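Local coordinates for biofilm-associated surface protein (Staphylococcus aureus, PDB 7C7U) that is a cell wall-anchored surface protein that probably drives biofilm formation, its calcium-binding BSP region being linked to a switch that modulates functional amyloid formation, at residues I229-Y243 / F315-L329. Residues are numbered along the deposited sequence; the frame is centred on the assembly and turned at random.
Sequences ILIDQQIMKNGIFSY and FNNALPETVGVRVVL
Arg326 carries CG opposite its backbone N (chi1 170°) and bends at chi3 (-78°), which lays its guanidinium beside Asp232. The Asp232-Arg326 salt bridge is a side-on bidentate grip. Arg326 NE meets Asp232 OD1 at 2.7 Å and Arg326 NH2 meets Asp232 OD2 at 3.0 Å, both on syn sides and almost within the guanidinium plane, with the two flat groups 24° apart. Leu230 CD1 lies over the centre of one guanidinium face, 3.7 Å from Arg326 CZ, while Lys283 O takes a further bond from NH2, so the group's rotation is well fixed. On the other face of the sheet, Ile231 CD1 packs against Leu329 CG at 3.6 Å, next to Phe364 and Ile257 of the facing four-stranded sheet.

At the end of the strand, the chain of Lys237 runs fully extended beyond CG and delivers its ammonium into the loop 315-321. Four carbonyl oxygens lie within bonding distance of Lys237 NZ: Phe315 O at 2.7 Å, Asn316 O, Leu319 O and, within its own segment, Phe241 O. With three N-H for four acceptors, at least one proton must be shared. NZ sits above the plane of the Asn316 carbonyl, whose opposite face receives Leu319 N, closing the type II turn 316-319. The surrounding oxygens would probably stabilise this buried charge. Further along the loops, Tyr243 CB rests over the Phe315 ring face, 3.9 Å from its centroid, and Phe241 directs an edge toward Phe315 in an offset edge-to-face pair.

Four hydrogen-bonded pairs, from Ile229-Leu329 to Ile235-Val323, alternate with non-hydrogen-bonded ones, identifying neighbouring antiparallel strands within a five-stranded sheet that packs face to face on another in a beta sandwich.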
loop_
_atom_site.group_PDB
_atom_site.type_symbol
_atom_site.label_atom_id
_atom_site.label_comp_id
_atom_site.label_asym_id
_atom_site.label_seq_id
_atom_site.Cartn_x
_atom_site.Cartn_y
_atom_site.Cartn_z
ATOM N N ILE A 229 13.852 5.587 2.728
ATOM C CA ILE A 229 13.796 4.858 1.475
ATOM C C ILE A 229 15.061 4.017 1.409
ATOM O O ILE A 229 16.160 4.537 1.630
ATOM C CB ILE A 229 13.674 5.813 0.267
ATOM C CG1 ILE A 229 12.405 6.686 0.382
ATOM C CG2 ILE A 229 13.654 5.025 -1.045
ATOM C CD1 ILE A 229 11.147 5.870 0.317
ATOM N N LEU A 230 14.901 2.719 1.172
ATOM C CA LEU A 230 16.026 1.802 1.025
ATOM C C LEU A 230 16.200 1.469 -0.446
ATOM O O LEU A 230 15.255 1.014 -1.093
ATOM C CB LEU A 230 15.809 0.516 1.822
ATOM C CG LEU A 230 15.445 0.628 3.304
ATOM C CD1 LEU A 230 15.307 -0.752 3.890
ATOM C CD2 LEU A 230 16.503 1.424 4.055
ATOM N N ILE A 231 17.403 1.658 -0.961
ATOM C CA ILE A 231 17.700 1.393 -2.365
ATOM C C ILE A 231 18.735 0.281 -2.362
ATOM O O ILE A 231 19.897 0.535 -2.042
ATOM C CB ILE A 231 18.215 2.643 -3.073
ATOM C CG1 ILE A 231 17.152 3.752 -2.986
ATOM C CG2 ILE A 231 18.567 2.344 -4.554
ATOM C CD1 ILE A 231 17.776 5.094 -2.867
ATOM N N ASP A 232 18.309 -0.958 -2.624
ATOM C CA ASP A 232 19.177 -2.130 -2.490
ATOM C C ASP A 232 19.575 -2.642 -3.865
ATOM O O ASP A 232 18.715 -3.089 -4.630
ATOM C CB ASP A 232 18.498 -3.266 -1.729
ATOM C CG ASP A 232 18.161 -2.909 -0.287
ATOM O OD1 ASP A 232 18.861 -2.080 0.318
ATOM O OD2 ASP A 232 17.193 -3.486 0.240
ATOM N N GLN A 233 20.873 -2.659 -4.145
ATOM C CA GLN A 233 21.365 -3.200 -5.403
ATOM C C GLN A 233 21.915 -4.608 -5.181
ATOM O O GLN A 233 22.609 -4.860 -4.196
ATOM C CB GLN A 233 22.447 -2.295 -5.990
ATOM C CG GLN A 233 23.022 -2.798 -7.329
ATOM C CD GLN A 233 23.977 -1.807 -7.963
ATOM O OE1 GLN A 233 24.220 -0.731 -7.412
ATOM N NE2 GLN A 233 24.555 -2.178 -9.111
ATOM N N GLN A 234 21.574 -5.528 -6.078
ATOM C CA GLN A 234 22.170 -6.858 -6.103
ATOM C C GLN A 234 23.015 -6.983 -7.366
ATOM O O GLN A 234 22.590 -6.552 -8.441
ATOM C CB GLN A 234 21.101 -7.958 -6.107
ATOM C CG GLN A 234 19.919 -7.729 -5.155
ATOM C CD GLN A 234 20.181 -8.160 -3.715
ATOM O OE1 GLN A 234 21.136 -8.873 -3.430
ATOM N NE2 GLN A 234 19.318 -7.721 -2.800
ATOM N N ILE A 235 24.200 -7.570 -7.236
ATOM C CA ILE A 235 25.065 -7.908 -8.366
ATOM C C ILE A 235 25.339 -9.406 -8.276
ATOM O O ILE A 235 26.075 -9.863 -7.390
ATOM C CB ILE A 235 26.371 -7.114 -8.352
ATOM C CG1 ILE A 235 26.089 -5.621 -8.264
ATOM C CG2 ILE A 235 27.202 -7.402 -9.647
ATOM C CD1 ILE A 235 27.292 -4.802 -7.810
ATOM N N MET A 236 24.727 -10.172 -9.167
ATOM C CA MET A 236 24.934 -11.603 -9.195
ATOM C C MET A 236 26.291 -11.911 -9.823
ATOM O O MET A 236 26.718 -11.253 -10.783
ATOM C CB MET A 236 23.833 -12.285 -9.997
ATOM C CG MET A 236 22.438 -12.157 -9.394
ATOM S SD MET A 236 21.247 -13.265 -10.185
ATOM C CE MET A 236 22.368 -14.175 -11.265
ATOM N N LYS A 237 26.964 -12.911 -9.275
ATOM C CA LYS A 237 28.289 -13.318 -9.742
ATOM C C LYS A 237 28.197 -14.419 -10.786
ATOM O O LYS A 237 27.268 -15.226 -10.782
ATOM C CB LYS A 237 29.132 -13.836 -8.581
ATOM C CG LYS A 237 29.548 -12.794 -7.554
ATOM C CD LYS A 237 30.482 -13.458 -6.519
ATOM C CE LYS A 237 30.831 -12.495 -5.402
ATOM N NZ LYS A 237 31.803 -13.119 -4.453
ATOM N N ASN A 238 29.179 -14.443 -11.690
ATOM C CA ASN A 238 29.379 -15.617 -12.537
ATOM C C ASN A 238 30.104 -16.739 -11.807
ATOM O O ASN A 238 29.894 -17.912 -12.132
ATOM C CB ASN A 238 30.176 -15.263 -13.791
ATOM C CG ASN A 238 29.328 -14.581 -14.837
ATOM O OD1 ASN A 238 28.160 -14.915 -15.008
ATOM N ND2 ASN A 238 29.905 -13.614 -15.538
ATOM N N GLY A 239 30.983 -16.406 -10.865
ATOM C CA GLY A 239 31.746 -17.428 -10.165
ATOM C C GLY A 239 31.986 -17.101 -8.707
ATOM O O GLY A 239 31.033 -16.881 -7.933
ATOM N N ILE A 240 33.258 -17.039 -8.317
ATOM C CA ILE A 240 33.582 -16.825 -6.910
ATOM C C ILE A 240 34.482 -15.608 -6.765
ATOM O O ILE A 240 35.464 -15.632 -6.009
ATOM C CB ILE A 240 34.221 -18.079 -6.285
ATOM C CG1 ILE A 240 35.335 -18.628 -7.195
ATOM C CG2 ILE A 240 33.138 -19.125 -5.996
ATOM C CD1 ILE A 240 36.335 -19.547 -6.474
ATOM N N PHE A 241 34.115 -14.530 -7.459
ATOM C CA PHE A 241 34.874 -13.288 -7.468
ATOM C C PHE A 241 35.380 -12.904 -6.085
ATOM O O PHE A 241 34.668 -13.016 -5.081
ATOM C CB PHE A 241 34.007 -12.149 -8.023
ATOM C CG PHE A 241 34.639 -10.802 -7.881
ATOM C CD1 PHE A 241 35.686 -10.422 -8.713
ATOM C CD2 PHE A 241 34.208 -9.923 -6.907
ATOM C CE1 PHE A 241 36.273 -9.178 -8.575
ATOM C CE2 PHE A 241 34.793 -8.676 -6.768
ATOM C CZ PHE A 241 35.827 -8.306 -7.605
ATOM N N SER A 242 36.604 -12.399 -6.058
ATOM C CA SER A 242 37.222 -11.892 -4.842
ATOM C C SER A 242 37.802 -10.518 -5.160
ATOM O O SER A 242 38.592 -10.382 -6.108
ATOM C CB SER A 242 38.305 -12.863 -4.353
ATOM O OG SER A 242 38.618 -12.635 -3.003
ATOM N N TYR A 243 37.382 -9.500 -4.396
ATOM C CA TYR A 243 37.838 -8.123 -4.590
ATOM C C TYR A 243 39.113 -7.892 -3.782
ATOM O O TYR A 243 39.107 -8.028 -2.554
ATOM C CB TYR A 243 36.764 -7.104 -4.169
ATOM C CG TYR A 243 37.242 -5.671 -4.332
ATOM C CD1 TYR A 243 37.114 -5.008 -5.557
ATOM C CD2 TYR A 243 37.841 -4.987 -3.283
ATOM C CE1 TYR A 243 37.548 -3.701 -5.723
ATOM C CE2 TYR A 243 38.298 -3.683 -3.447
ATOM C CZ TYR A 243 38.150 -3.049 -4.670
ATOM O OH TYR A 243 38.586 -1.757 -4.843
ATOM N N PHE A 315 31.703 -8.067 -0.597
ATOM C CA PHE A 315 31.768 -8.730 -1.889
ATOM C C PHE A 315 31.656 -10.246 -1.797
ATOM O O PHE A 315 31.749 -10.905 -2.843
ATOM C CB PHE A 315 33.074 -8.386 -2.602
ATOM C CG PHE A 315 33.095 -7.027 -3.227
ATOM C CD1 PHE A 315 32.441 -6.792 -4.427
ATOM C CD2 PHE A 315 33.804 -5.993 -2.634
ATOM C CE1 PHE A 315 32.485 -5.537 -5.031
ATOM C CE2 PHE A 315 33.854 -4.738 -3.226
ATOM C CZ PHE A 315 33.192 -4.508 -4.432
ATOM N N ASN A 316 31.468 -10.802 -0.592
ATOM C CA ASN A 316 31.487 -12.254 -0.373
ATOM C C ASN A 316 32.691 -12.891 -1.078
ATOM O O ASN A 316 32.558 -13.798 -1.896
ATOM C CB ASN A 316 30.171 -12.891 -0.832
ATOM C CG ASN A 316 28.953 -12.194 -0.253
ATOM O OD1 ASN A 316 28.861 -11.990 0.951
ATOM N ND2 ASN A 316 28.012 -11.830 -1.110
ATOM N N ASN A 317 33.875 -12.380 -0.767
ATOM C CA ASN A 317 35.091 -12.801 -1.460
ATOM C C ASN A 317 35.300 -14.314 -1.414
ATOM O O ASN A 317 35.239 -14.944 -0.349
ATOM C CB ASN A 317 36.299 -12.075 -0.873
ATOM C CG ASN A 317 36.314 -10.604 -1.231
ATOM O OD1 ASN A 317 35.776 -10.201 -2.271
ATOM N ND2 ASN A 317 36.923 -9.785 -0.373
ATOM N N ALA A 318 35.552 -14.888 -2.594
ATOM C CA ALA A 318 35.809 -16.307 -2.823
ATOM C C ALA A 318 34.590 -17.181 -2.566
ATOM O O ALA A 318 34.727 -18.395 -2.480
ATOM C CB ALA A 318 36.999 -16.814 -2.003
ATOM N N LEU A 319 33.393 -16.588 -2.438
ATOM C CA LEU A 319 32.121 -17.276 -2.345
ATOM C C LEU A 319 31.260 -16.944 -3.558
ATOM O O LEU A 319 31.431 -15.891 -4.169
ATOM C CB LEU A 319 31.365 -16.879 -1.071
ATOM C CG LEU A 319 31.953 -17.399 0.248
ATOM C CD1 LEU A 319 31.417 -16.609 1.427
ATOM C CD2 LEU A 319 31.679 -18.890 0.438
ATOM N N PRO A 320 30.328 -17.813 -3.947
ATOM C CA PRO A 320 29.477 -17.517 -5.103
ATOM C C PRO A 320 28.302 -16.595 -4.797
ATOM O O PRO A 320 27.521 -16.305 -5.705
ATOM C CB PRO A 320 28.989 -18.911 -5.524
ATOM C CG PRO A 320 28.931 -19.676 -4.223
ATOM C CD PRO A 320 30.067 -19.152 -3.383
ATOM N N GLU A 321 28.201 -16.074 -3.578
ATOM C CA GLU A 321 26.994 -15.381 -3.148
ATOM C C GLU A 321 26.864 -14.001 -3.795
ATOM O O GLU A 321 27.846 -13.272 -3.955
ATOM C CB GLU A 321 26.993 -15.241 -1.625
ATOM C CG GLU A 321 27.254 -16.563 -0.899
ATOM C CD GLU A 321 27.390 -16.404 0.609
ATOM O OE1 GLU A 321 27.722 -15.290 1.074
ATOM O OE2 GLU A 321 27.155 -17.400 1.330
ATOM N N THR A 322 25.621 -13.634 -4.120
ATOM C CA THR A 322 25.323 -12.343 -4.733
ATOM C C THR A 322 25.807 -11.190 -3.855
ATOM O O THR A 322 25.643 -11.206 -2.634
ATOM C CB THR A 322 23.811 -12.247 -4.976
ATOM O OG1 THR A 322 23.426 -13.280 -5.894
ATOM C CG2 THR A 322 23.412 -10.893 -5.567
ATOM N N VAL A 323 26.406 -10.180 -4.487
ATOM C CA VAL A 323 26.838 -8.975 -3.784
ATOM C C VAL A 323 25.632 -8.053 -3.577
ATOM O O VAL A 323 24.903 -7.746 -4.524
ATOM C CB VAL A 323 27.945 -8.262 -4.572
ATOM C CG1 VAL A 323 28.364 -6.960 -3.891
ATOM C CG2 VAL A 323 29.181 -9.213 -4.772
ATOM N N GLY A 324 25.434 -7.590 -2.351
ATOM C CA GLY A 324 24.386 -6.624 -2.039
ATOM C C GLY A 324 25.002 -5.294 -1.631
ATOM O O GLY A 324 26.037 -5.263 -0.963
ATOM N N VAL A 325 24.375 -4.203 -2.065
ATOM C CA VAL A 325 24.760 -2.852 -1.665
ATOM C C VAL A 325 23.484 -2.099 -1.291
ATOM O O VAL A 325 22.504 -2.131 -2.040
ATOM C CB VAL A 325 25.523 -2.107 -2.777
ATOM C CG1 VAL A 325 26.009 -0.774 -2.265
ATOM C CG2 VAL A 325 26.736 -2.933 -3.257
ATOM N N ARG A 326 23.480 -1.450 -0.132
ATOM C CA ARG A 326 22.294 -0.721 0.325
ATOM C C ARG A 326 22.591 0.762 0.458
ATOM O O ARG A 326 23.535 1.159 1.156
ATOM C CB ARG A 326 21.783 -1.255 1.657
ATOM C CG ARG A 326 20.686 -0.361 2.280
ATOM C CD ARG A 326 20.004 -1.080 3.449
ATOM N NE ARG A 326 19.033 -2.062 2.964
ATOM C CZ ARG A 326 18.334 -2.888 3.734
ATOM N NH1 ARG A 326 18.507 -2.871 5.055
ATOM N NH2 ARG A 326 17.469 -3.731 3.179
ATOM N N VAL A 327 21.766 1.586 -0.171
ATOM C CA VAL A 327 21.782 3.024 0.052
ATOM C C VAL A 327 20.529 3.381 0.841
ATOM O O VAL A 327 19.431 2.935 0.496
ATOM C CB VAL A 327 21.853 3.804 -1.268
ATOM C CG1 VAL A 327 21.778 5.319 -1.004
ATOM C CG2 VAL A 327 23.160 3.465 -2.001
ATOM N N VAL A 328 20.692 4.183 1.888
ATOM C CA VAL A 328 19.582 4.575 2.768
ATOM C C VAL A 328 19.341 6.070 2.635
ATOM O O VAL A 328 20.258 6.874 2.839
ATOM C CB VAL A 328 19.864 4.201 4.230
ATOM C CG1 VAL A 328 18.651 4.633 5.140
ATOM C CG2 VAL A 328 20.127 2.705 4.356
ATOM N N LEU A 329 18.102 6.448 2.320
ATOM C CA LEU A 329 17.699 7.848 2.272
ATOM C C LEU A 329 16.822 8.092 3.495
ATOM O O LEU A 329 15.724 7.537 3.583
ATOM C CB LEU A 329 16.928 8.167 0.997
ATOM C CG LEU A 329 17.363 7.569 -0.332
ATOM C CD1 LEU A 329 16.334 8.005 -1.358
ATOM C CD2 LEU A 329 18.782 8.022 -0.702
HETATM O O HOH W 1 25.841 -14.498 -7.247
HETATM O O HOH W 2 28.538 -17.351 -8.574
#